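Local coordinates for 3-oxoadipate enol-lactonase (Burkholderia xenovorans, PDB 2XUA), which probably hydrolyses 3-oxoadipate enol-lactone, a ring-opening step of catechol metabolism, using an alpha/beta hydrolase fold with a divergent cap domain, at residues Q77-V82 / V107-R112; G84-L89 / A114-R119; K141-G146 / N189-D194; A220-G225 / Y237-A242. All blocks are in the same frame, centred on the assembly; numbering follows the deposited sequence.

Contact 1. Residues Q77-V82 / V107-R112; sequences QLTGDV and VALAAR
The helix that follows the probable nucleophile elbow of this alpha/beta hydrolase packs against the preceding helix of the same fold; Leu109 and Thr79 carry the contact about equally, with Val82 and Ala108 adding to it. Helices 75-88 and 101-112 cross here at -75°, with axes 9.8 Å apart in these short segments. Their backbones come nearest at Thr79 and Leu109, whose CA atoms lie 6.2 Å apart.

The isobutyl group of Leu109 splits between two neighbours. Its CD2 branch reaches Val82, lying 3.8 Å from Val82 CG1 and equally far from Val82 CG2, so that one methyl rests against both arms of the valine fork. Its CD1 branch runs past the methyl CG2 of Thr79 in the opposite sense; this pair is modelled too close for its exact spacing to be trusted. A chi1 of -61° places Thr79 OG1 beside the backbone N and leaves CG2 anti to it, which sends the methyl to Leu109 and sets Thr79 OG1 3.4 Å from Ala108 CB. That contact involves no hydrogen bond: the hydroxyl is satisfied within its own helix by the carbonyl of Ile75.

Phe96 of strand 94-99 touches both Val82 and Leu109 from the sheet side. The small, buried interface is thus a steep helix-helix crossing on one face of the central sheet, as found in alpha/beta hydrolases beside the strand-elbow-helix that presents the nucleophile.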
# COMPACT_ATOMS: atom_id res chain seq x y z
N GLN B 77 -22.65 -11.45 4.81
CA GLN B 77 -22.00 -10.38 5.53
C GLN B 77 -21.25 -9.51 4.48
O GLN B 77 -21.27 -8.27 4.51
CB GLN B 77 -21.02 -10.89 6.57
CG GLN B 77 -21.66 -11.24 7.95
CD GLN B 77 -20.74 -12.12 8.75
OE1 GLN B 77 -19.94 -12.84 8.17
NE2 GLN B 77 -20.83 -12.04 10.09
N LEU B 78 -20.59 -10.18 3.55
CA LEU B 78 -19.78 -9.47 2.56
C LEU B 78 -20.62 -8.59 1.65
O LEU B 78 -20.19 -7.50 1.28
CB LEU B 78 -18.89 -10.44 1.76
CG LEU B 78 -17.91 -11.32 2.53
CD1 LEU B 78 -17.35 -12.31 1.54
CD2 LEU B 78 -16.75 -10.55 3.20
N THR B 79 -21.78 -9.06 1.28
CA THR B 79 -22.66 -8.29 0.44
C THR B 79 -23.19 -7.07 1.25
O THR B 79 -23.24 -5.94 0.73
CB THR B 79 -23.80 -9.16 -0.09
OG1 THR B 79 -23.26 -10.22 -0.88
CG2 THR B 79 -24.70 -8.38 -1.06
N GLY B 80 -23.56 -7.32 2.50
CA GLY B 80 -24.14 -6.31 3.36
C GLY B 80 -23.13 -5.24 3.75
O GLY B 80 -23.48 -4.08 4.02
N ASP B 81 -21.86 -5.64 3.77
CA ASP B 81 -20.79 -4.71 3.95
C ASP B 81 -20.81 -3.66 2.82
O ASP B 81 -20.71 -2.48 3.12
CB ASP B 81 -19.46 -5.44 4.02
CG ASP B 81 -19.27 -6.15 5.34
OD1 ASP B 81 -20.14 -6.02 6.26
OD2 ASP B 81 -18.23 -6.78 5.50
N VAL B 82 -20.94 -4.09 1.57
CA VAL B 82 -20.89 -3.18 0.37
C VAL B 82 -22.09 -2.29 0.50
O VAL B 82 -21.97 -1.07 0.50
CB VAL B 82 -20.95 -3.93 -0.99
CG1 VAL B 82 -21.05 -2.91 -2.20
CG2 VAL B 82 -19.70 -4.81 -1.18
N VAL B 107 -21.37 -11.06 -7.96
CA VAL B 107 -22.46 -11.96 -8.37
C VAL B 107 -23.60 -11.89 -7.37
O VAL B 107 -24.73 -11.73 -7.78
CB VAL B 107 -21.99 -13.45 -8.56
CG1 VAL B 107 -23.18 -14.40 -8.75
CG2 VAL B 107 -20.97 -13.53 -9.69
N ALA B 108 -23.33 -11.99 -6.06
CA ALA B 108 -24.38 -11.86 -5.04
C ALA B 108 -25.14 -10.52 -5.13
O ALA B 108 -26.39 -10.45 -4.98
CB ALA B 108 -23.85 -12.03 -3.69
N LEU B 109 -24.37 -9.44 -5.32
CA LEU B 109 -24.92 -8.11 -5.35
C LEU B 109 -25.79 -7.97 -6.57
O LEU B 109 -26.94 -7.54 -6.44
CB LEU B 109 -23.77 -7.10 -5.38
CG LEU B 109 -23.39 -6.15 -4.27
CD1 LEU B 109 -24.17 -6.09 -2.97
CD2 LEU B 109 -21.84 -6.11 -4.06
N ALA B 110 -25.30 -8.37 -7.75
CA ALA B 110 -26.09 -8.25 -8.95
C ALA B 110 -27.36 -9.13 -8.97
O ALA B 110 -28.30 -8.76 -9.65
CB ALA B 110 -25.27 -8.52 -10.21
N ALA B 111 -27.32 -10.28 -8.28
CA ALA B 111 -28.43 -11.23 -8.22
C ALA B 111 -29.50 -10.82 -7.21
O ALA B 111 -30.70 -10.91 -7.48
CB ALA B 111 -27.87 -12.65 -7.84
N ARG B 112 -29.04 -10.42 -6.03
CA ARG B 112 -29.91 -10.17 -4.92
C ARG B 112 -30.14 -8.65 -4.77
O ARG B 112 -30.99 -8.27 -4.00
CB ARG B 112 -29.32 -10.73 -3.63
CG ARG B 112 -28.89 -12.23 -3.67
CD ARG B 112 -28.04 -12.56 -2.48
NE ARG B 112 -27.64 -13.96 -2.51
CZ ARG B 112 -27.04 -14.62 -1.53
NH1 ARG B 112 -26.74 -14.06 -0.37
NH2 ARG B 112 -26.75 -15.90 -1.72

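Contact 2. Residues G84-L89 / A114-R119; sequences GLMDTL and ADRIER
Arg116 and Asp87 form a salt bridge in which a single carboxylate oxygen serves both terminal nitrogens of the guanidinium. Asp87 OD1 lies 2.7 Å from Arg116 NH1 and 2.8 Å from Arg116 NH2, the second bond being weak. Neither is straight: the N-H...O angles are 133° and 129°, as expected when one acceptor sits between two diverging donors. The two flat groups are almost coplanar, 3° apart, and the oxygen approaches at the guanidinium edge.

Two further bonds go to backbone: NE gives to the carbonyl of Ala92, and NH1 also to that of Ile91. With bends at chi2 and chi3, the side chain folds round so that its head meets all three acceptors, which should fix its rotation. The methyl CE of selenomethionine Met86 lies in the bend of this chain, 3.6 Å from Arg116 O, while Met86 CB lies equally close to Arg116 NH1.

Within the helix, Gly84 O accepts from both Thr88 N and Thr88 OG1, which reach it from opposite faces of its plane.

The contact thus ties the C-terminal end of helix 75-88 to the turn leading into strand 117-123, across the loop that enters the neighbouring parallel strand 94-99.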
# COMPACT_ATOMS: atom_id res chain seq x y z
N GLY B 84 -24.00 -1.44 3.15
CA GLY B 84 -23.92 -0.53 4.27
C GLY B 84 -22.95 0.61 4.03
O GLY B 84 -23.23 1.79 4.38
N LEU B 85 -21.80 0.29 3.42
CA LEU B 85 -20.88 1.34 2.95
C LEU B 85 -21.54 2.30 1.95
O LEU B 85 -21.43 3.53 2.09
CB LEU B 85 -19.63 0.68 2.33
CG LEU B 85 -18.48 1.63 1.94
CD1 LEU B 85 -17.99 2.50 3.11
CD2 LEU B 85 -17.29 0.84 1.33
N MSE B 86 -22.16 1.75 0.90
CA MSE B 86 -22.91 2.59 -0.05
C MSE B 86 -23.96 3.44 0.64
O MSE B 86 -24.04 4.67 0.43
CB MSE B 86 -23.56 1.73 -1.09
CG MSE B 86 -22.58 1.31 -2.14
SE MSE B 86 -23.35 -0.10 -3.21
CE MSE B 86 -24.73 0.96 -4.13
N ASP B 87 -24.74 2.80 1.51
CA ASP B 87 -25.78 3.50 2.27
C ASP B 87 -25.21 4.66 3.09
O ASP B 87 -25.76 5.78 3.07
CB ASP B 87 -26.48 2.51 3.21
CG ASP B 87 -27.46 1.59 2.47
OD1 ASP B 87 -27.73 1.79 1.26
OD2 ASP B 87 -27.96 0.66 3.11
N THR B 88 -24.12 4.39 3.79
CA THR B 88 -23.36 5.38 4.59
C THR B 88 -22.95 6.57 3.76
O THR B 88 -23.00 7.70 4.24
CB THR B 88 -22.06 4.80 5.25
OG1 THR B 88 -22.41 3.82 6.24
CG2 THR B 88 -21.27 5.88 5.95
N LEU B 89 -22.49 6.30 2.53
CA LEU B 89 -22.07 7.38 1.59
C LEU B 89 -23.20 8.00 0.75
O LEU B 89 -22.98 8.87 -0.06
CB LEU B 89 -20.89 6.89 0.73
CG LEU B 89 -19.68 6.40 1.52
CD1 LEU B 89 -18.68 5.75 0.58
CD2 LEU B 89 -18.98 7.54 2.30
N ALA B 114 -30.14 -6.08 -7.77
CA ALA B 114 -30.08 -5.48 -9.09
C ALA B 114 -30.36 -3.96 -9.08
O ALA B 114 -29.84 -3.21 -9.92
CB ALA B 114 -31.03 -6.16 -9.99
N ASP B 115 -31.21 -3.52 -8.17
CA ASP B 115 -31.61 -2.08 -8.15
C ASP B 115 -30.49 -1.17 -7.59
O ASP B 115 -30.44 0.02 -7.92
CB ASP B 115 -32.87 -1.86 -7.30
CG ASP B 115 -32.69 -2.36 -5.90
OD1 ASP B 115 -31.74 -3.13 -5.68
OD2 ASP B 115 -33.48 -1.99 -5.01
N ARG B 116 -29.65 -1.75 -6.73
CA ARG B 116 -28.40 -1.12 -6.28
C ARG B 116 -27.24 -1.12 -7.31
O ARG B 116 -26.22 -0.42 -7.10
CB ARG B 116 -27.95 -1.73 -4.95
CG ARG B 116 -28.94 -1.64 -3.78
CD ARG B 116 -29.44 -0.16 -3.56
NE ARG B 116 -28.45 0.79 -3.01
CZ ARG B 116 -28.03 0.86 -1.76
NH1 ARG B 116 -27.17 1.82 -1.40
NH2 ARG B 116 -28.45 -0.01 -0.80
N ILE B 117 -27.37 -1.89 -8.41
CA ILE B 117 -26.24 -2.15 -9.33
C ILE B 117 -26.48 -1.66 -10.75
O ILE B 117 -27.54 -1.91 -11.32
CB ILE B 117 -25.86 -3.71 -9.34
CG1 ILE B 117 -25.38 -4.21 -7.99
CG2 ILE B 117 -24.82 -4.03 -10.41
CD1 ILE B 117 -24.21 -3.43 -7.29
N GLU B 118 -25.54 -0.96 -11.38
CA GLU B 118 -25.74 -0.58 -12.77
C GLU B 118 -25.22 -1.65 -13.71
O GLU B 118 -25.98 -2.24 -14.45
CB GLU B 118 -25.18 0.81 -13.08
CG GLU B 118 -25.05 1.19 -14.53
CD GLU B 118 -26.09 2.19 -14.98
OE1 GLU B 118 -26.11 3.32 -14.40
OE2 GLU B 118 -26.85 1.88 -15.94
N ARG B 119 -23.91 -1.85 -13.72
CA ARG B 119 -23.21 -2.80 -14.60
C ARG B 119 -22.17 -3.51 -13.72
O ARG B 119 -21.70 -2.96 -12.66
CB ARG B 119 -22.58 -2.14 -15.85
CG ARG B 119 -23.52 -1.56 -16.87
CD ARG B 119 -22.87 -1.33 -18.25
NE ARG B 119 -23.92 -1.24 -19.28
CZ ARG B 119 -23.82 -1.61 -20.58
NH1 ARG B 119 -22.67 -2.09 -21.08
NH2 ARG B 119 -24.89 -1.49 -21.38

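Contact 3. Residues K141-G146 / N189-D194; sequences KARTEG and NCEAID
A bend at chi3 (-102°) turns the guanidinium of Arg143 toward Glu191, whose own side chain is extended beyond CG and carries its carboxylate out to meet it. With CG beside the backbone N in both residues, each chain leaves its helix toward the other. The two chains cross at about a right angle and meet at their charged heads, forming a salt bridge between two cap helices.

The more reliable half of this pairing is the hydrogen bond from Arg143 NH1 to Glu191 OE1, at 3.2 Å and with an N-H...O angle of 154°. Its acceptor lies practically in the guanidinium plane, yet the donor comes to the oxygen from above the carboxylate plane, for the two flat groups are turned 47° against each other. Glu191 OE2 faces Arg143 NH2 at the guanidinium edge, but these atoms are modelled too close together and their positions are doubtful. Arg143 NH1 has a second anionic partner in Glu184, about two turns earlier on the helix of Glu191, so the arginine is shared between two acids of one helix.

The bridge lies on the surface. Cys190, a buried residue of the same helix, touches Arg138 of the laevulinic acid pocket. The contact therefore spans the outer side of helices 132-145 and 183-195, the first and last of the cap; helix 147-154 packs on the former at Ala142, and helix 101-112 underlies the latter at Ile193.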
# COMPACT_ATOMS: atom_id res chain seq x y z
N LYS B 141 -4.12 -23.68 7.94
CA LYS B 141 -2.77 -23.20 7.81
C LYS B 141 -2.68 -21.73 8.25
O LYS B 141 -1.76 -21.36 8.99
CB LYS B 141 -2.27 -23.38 6.39
CG LYS B 141 -0.74 -23.29 6.29
CD LYS B 141 -0.22 -23.43 4.85
CE LYS B 141 1.28 -23.83 4.89
NZ LYS B 141 1.45 -25.31 4.73
N ALA B 142 -3.64 -20.92 7.84
CA ALA B 142 -3.54 -19.50 8.14
C ALA B 142 -3.61 -19.35 9.64
O ALA B 142 -2.78 -18.64 10.23
CB ALA B 142 -4.63 -18.75 7.45
N ARG B 143 -4.62 -20.02 10.24
CA ARG B 143 -4.92 -19.91 11.69
C ARG B 143 -3.84 -20.45 12.61
O ARG B 143 -3.62 -19.90 13.69
CB ARG B 143 -6.30 -20.53 12.06
CG ARG B 143 -7.44 -19.71 11.50
CD ARG B 143 -8.80 -19.84 12.23
NE ARG B 143 -9.63 -20.69 11.45
CZ ARG B 143 -10.80 -20.39 10.92
NH1 ARG B 143 -11.42 -19.22 11.07
NH2 ARG B 143 -11.37 -21.34 10.24
N THR B 144 -3.12 -21.49 12.17
CA THR B 144 -2.20 -22.22 13.06
C THR B 144 -0.76 -22.03 12.74
O THR B 144 0.12 -22.40 13.54
CB THR B 144 -2.49 -23.75 13.08
OG1 THR B 144 -2.20 -24.33 11.81
CG2 THR B 144 -3.97 -23.98 13.39
N GLU B 145 -0.49 -21.42 11.59
CA GLU B 145 0.90 -21.24 11.13
C GLU B 145 1.19 -19.79 10.68
O GLU B 145 2.35 -19.39 10.59
CB GLU B 145 1.23 -22.21 9.98
CG GLU B 145 1.36 -23.64 10.37
CD GLU B 145 1.79 -24.50 9.20
OE1 GLU B 145 1.26 -25.61 9.05
OE2 GLU B 145 2.63 -24.05 8.39
N GLY B 146 0.13 -19.01 10.44
CA GLY B 146 0.30 -17.60 10.10
C GLY B 146 0.55 -17.42 8.60
O GLY B 146 0.57 -18.37 7.84
N ASN B 189 -12.69 -15.49 5.81
CA ASN B 189 -13.07 -15.23 4.42
C ASN B 189 -12.90 -16.50 3.62
O ASN B 189 -13.71 -16.80 2.74
CB ASN B 189 -12.23 -14.07 3.84
CG ASN B 189 -12.79 -12.71 4.29
OD1 ASN B 189 -13.88 -12.36 3.90
ND2 ASN B 189 -12.08 -11.98 5.12
N CYS B 190 -11.89 -17.31 3.95
CA CYS B 190 -11.82 -18.63 3.31
C CYS B 190 -13.14 -19.38 3.47
O CYS B 190 -13.68 -19.92 2.51
CB CYS B 190 -10.70 -19.46 3.94
SG CYS B 190 -9.03 -18.88 3.54
N GLU B 191 -13.63 -19.38 4.72
CA GLU B 191 -14.89 -20.00 5.08
C GLU B 191 -16.05 -19.41 4.28
O GLU B 191 -16.81 -20.16 3.63
CB GLU B 191 -15.09 -19.93 6.60
CG GLU B 191 -14.16 -20.92 7.27
CD GLU B 191 -13.90 -20.70 8.79
OE1 GLU B 191 -14.01 -19.57 9.31
OE2 GLU B 191 -13.48 -21.68 9.43
N ALA B 192 -16.12 -18.07 4.24
CA ALA B 192 -17.15 -17.46 3.40
C ALA B 192 -17.19 -17.89 1.95
O ALA B 192 -18.29 -18.09 1.39
CB ALA B 192 -17.14 -15.89 3.50
N ILE B 193 -16.03 -17.87 1.29
CA ILE B 193 -15.96 -18.20 -0.12
C ILE B 193 -16.35 -19.71 -0.30
O ILE B 193 -17.09 -20.07 -1.22
CB ILE B 193 -14.54 -17.93 -0.66
CG1 ILE B 193 -14.19 -16.41 -0.56
CG2 ILE B 193 -14.38 -18.50 -2.04
CD1 ILE B 193 -12.66 -16.22 -0.34
N ASP B 194 -15.83 -20.56 0.58
CA ASP B 194 -16.04 -22.03 0.42
C ASP B 194 -17.54 -22.34 0.53
O ASP B 194 -18.07 -23.21 -0.20
CB ASP B 194 -15.23 -22.82 1.49
CG ASP B 194 -15.21 -24.35 1.22
OD1 ASP B 194 -15.28 -24.76 0.05
OD2 ASP B 194 -15.11 -25.12 2.19

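Contact 4. Residues A220-G225 / Y237-A242; sequences ATPAQG and YVELDA
Packing across this contact rests on the ring of Tyr237, which lies against the first turn of helix 222-231. Its CD1 and CE1 are each 3.7 Å from Gly225 C, an oblique approach to the ring. Having no side chain, Gly225 lets the ring lie directly on the helix backbone. At the far end of the ring, Tyr237 OH stands 3.5 Å from Pro222 CB, and Glu239 OE1 is 3.6 Å from the same carbon. The proline thus covers two polar atoms without bonding to either.

Hydrogen bonds run within each segment and shape the two surfaces. On the strand, Tyr237 OH gives to Glu239 OE1 at 2.5 Å, on the anti side of the carboxylate and 28° out of its plane; Glu239 OE1 also has a long, weak ion pair with Arg226. Two apart on the strand, the residues leave from the same face, and with CG anti to the backbone N in both, hydroxyl and carboxylate meet. On the helix, Thr221 and Gln224 form a capping box: Gln224 N donates to Thr221 OG1 at the N-cap, and Thr221 N donates to Gln224 OE1 in the carbonyl plane, on a lone pair, with a nearly straight N-H...O angle of 171°.

The contact belongs to a beta-alpha-beta unit. Helix 222-231 links strand 209-214 to the outermost strand 236-240 and packs on that edge strand, while helix 251-263 meets Val238 and Leu240.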
# COMPACT_ATOMS: atom_id res chain seq x y z
N ALA B 220 -9.19 -19.37 -10.29
CA ALA B 220 -10.51 -19.20 -10.91
C ALA B 220 -10.24 -19.33 -12.37
O ALA B 220 -9.51 -18.52 -12.96
CB ALA B 220 -11.10 -17.79 -10.54
N THR B 221 -10.81 -20.36 -13.02
CA THR B 221 -10.38 -20.72 -14.36
C THR B 221 -11.16 -20.01 -15.45
O THR B 221 -12.33 -19.61 -15.22
CB THR B 221 -10.54 -22.27 -14.54
OG1 THR B 221 -11.91 -22.59 -14.56
CG2 THR B 221 -10.00 -23.03 -13.36
N PRO B 222 -10.57 -19.91 -16.66
CA PRO B 222 -11.30 -19.47 -17.88
C PRO B 222 -12.64 -20.24 -18.05
O PRO B 222 -13.72 -19.62 -18.20
CB PRO B 222 -10.32 -19.75 -19.01
CG PRO B 222 -8.93 -19.70 -18.30
CD PRO B 222 -9.16 -20.21 -16.93
N ALA B 223 -12.59 -21.57 -17.91
CA ALA B 223 -13.79 -22.40 -18.03
C ALA B 223 -14.89 -21.92 -17.05
O ALA B 223 -16.08 -21.84 -17.36
CB ALA B 223 -13.42 -23.89 -17.76
N GLN B 224 -14.50 -21.58 -15.86
CA GLN B 224 -15.51 -21.10 -14.95
C GLN B 224 -16.05 -19.70 -15.29
O GLN B 224 -17.19 -19.35 -14.90
CB GLN B 224 -14.94 -21.05 -13.55
CG GLN B 224 -14.66 -22.47 -12.95
CD GLN B 224 -14.00 -22.36 -11.56
OE1 GLN B 224 -12.95 -21.76 -11.42
NE2 GLN B 224 -14.61 -22.95 -10.56
N GLY B 225 -15.19 -18.94 -15.95
CA GLY B 225 -15.43 -17.59 -16.43
C GLY B 225 -16.49 -17.64 -17.53
O GLY B 225 -17.46 -16.91 -17.47
N TYR B 237 -17.74 -12.07 -22.31
CA TYR B 237 -16.56 -12.76 -21.74
C TYR B 237 -15.27 -12.21 -22.39
O TYR B 237 -15.22 -12.06 -23.57
CB TYR B 237 -16.66 -14.31 -21.89
CG TYR B 237 -15.40 -15.02 -21.44
CD1 TYR B 237 -15.16 -15.32 -20.08
CD2 TYR B 237 -14.42 -15.35 -22.38
CE1 TYR B 237 -13.98 -15.96 -19.68
CE2 TYR B 237 -13.25 -15.99 -22.00
CZ TYR B 237 -13.01 -16.28 -20.66
OH TYR B 237 -11.83 -16.92 -20.33
N VAL B 238 -14.27 -11.88 -21.60
CA VAL B 238 -12.97 -11.40 -22.13
C VAL B 238 -11.85 -12.10 -21.34
O VAL B 238 -11.87 -12.16 -20.11
CB VAL B 238 -12.76 -9.84 -21.99
CG1 VAL B 238 -11.38 -9.45 -22.43
CG2 VAL B 238 -13.74 -9.03 -22.85
N GLU B 239 -10.87 -12.61 -22.05
CA GLU B 239 -9.83 -13.39 -21.45
C GLU B 239 -8.52 -12.67 -21.68
O GLU B 239 -8.22 -12.26 -22.79
CB GLU B 239 -9.82 -14.83 -22.02
CG GLU B 239 -8.79 -15.71 -21.40
CD GLU B 239 -8.91 -17.17 -21.87
OE1 GLU B 239 -10.03 -17.66 -21.96
OE2 GLU B 239 -7.87 -17.78 -22.15
N LEU B 240 -7.78 -12.45 -20.60
CA LEU B 240 -6.53 -11.75 -20.67
C LEU B 240 -5.37 -12.69 -20.46
O LEU B 240 -5.51 -13.66 -19.73
CB LEU B 240 -6.50 -10.68 -19.57
CG LEU B 240 -7.57 -9.59 -19.61
CD1 LEU B 240 -7.37 -8.72 -18.33
CD2 LEU B 240 -7.43 -8.73 -20.89
N ASP B 241 -4.26 -12.40 -21.11
CA ASP B 241 -3.02 -13.17 -20.94
C ASP B 241 -2.35 -12.94 -19.58
O ASP B 241 -1.26 -12.35 -19.49
CB ASP B 241 -2.03 -12.87 -22.07
CG ASP B 241 -0.83 -13.87 -22.10
OD1 ASP B 241 -0.77 -14.84 -21.32
OD2 ASP B 241 0.03 -13.66 -22.93
N ALA B 242 -2.99 -13.47 -18.54
CA ALA B 242 -2.55 -13.23 -17.19
C ALA B 242 -2.98 -14.41 -16.33
O ALA B 242 -3.70 -15.30 -16.78
CB ALA B 242 -3.14 -11.89 -16.67

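Overall arrangement
From the N terminus, helix 75-88 comes first and serves contacts 1 and 2. Contact 1 closes a loop through strand 94-99 to helix 101-112; contact 2 crosses it, since its segments alternate with those of contact 1, and reaches the start of strand 117-123. The two touch where Ile117 packs on the backbone of Leu109. Contact 3 follows in series, closing a largely helical loop over the cap; Leu78 of contact 1 touches Asn189 and Ala192 there, joining cap to core. Contact 4 closes last, a short beta-alpha-beta loop at the sheet's far edge, about 27 Å between centres from contact 2 on the same sheet.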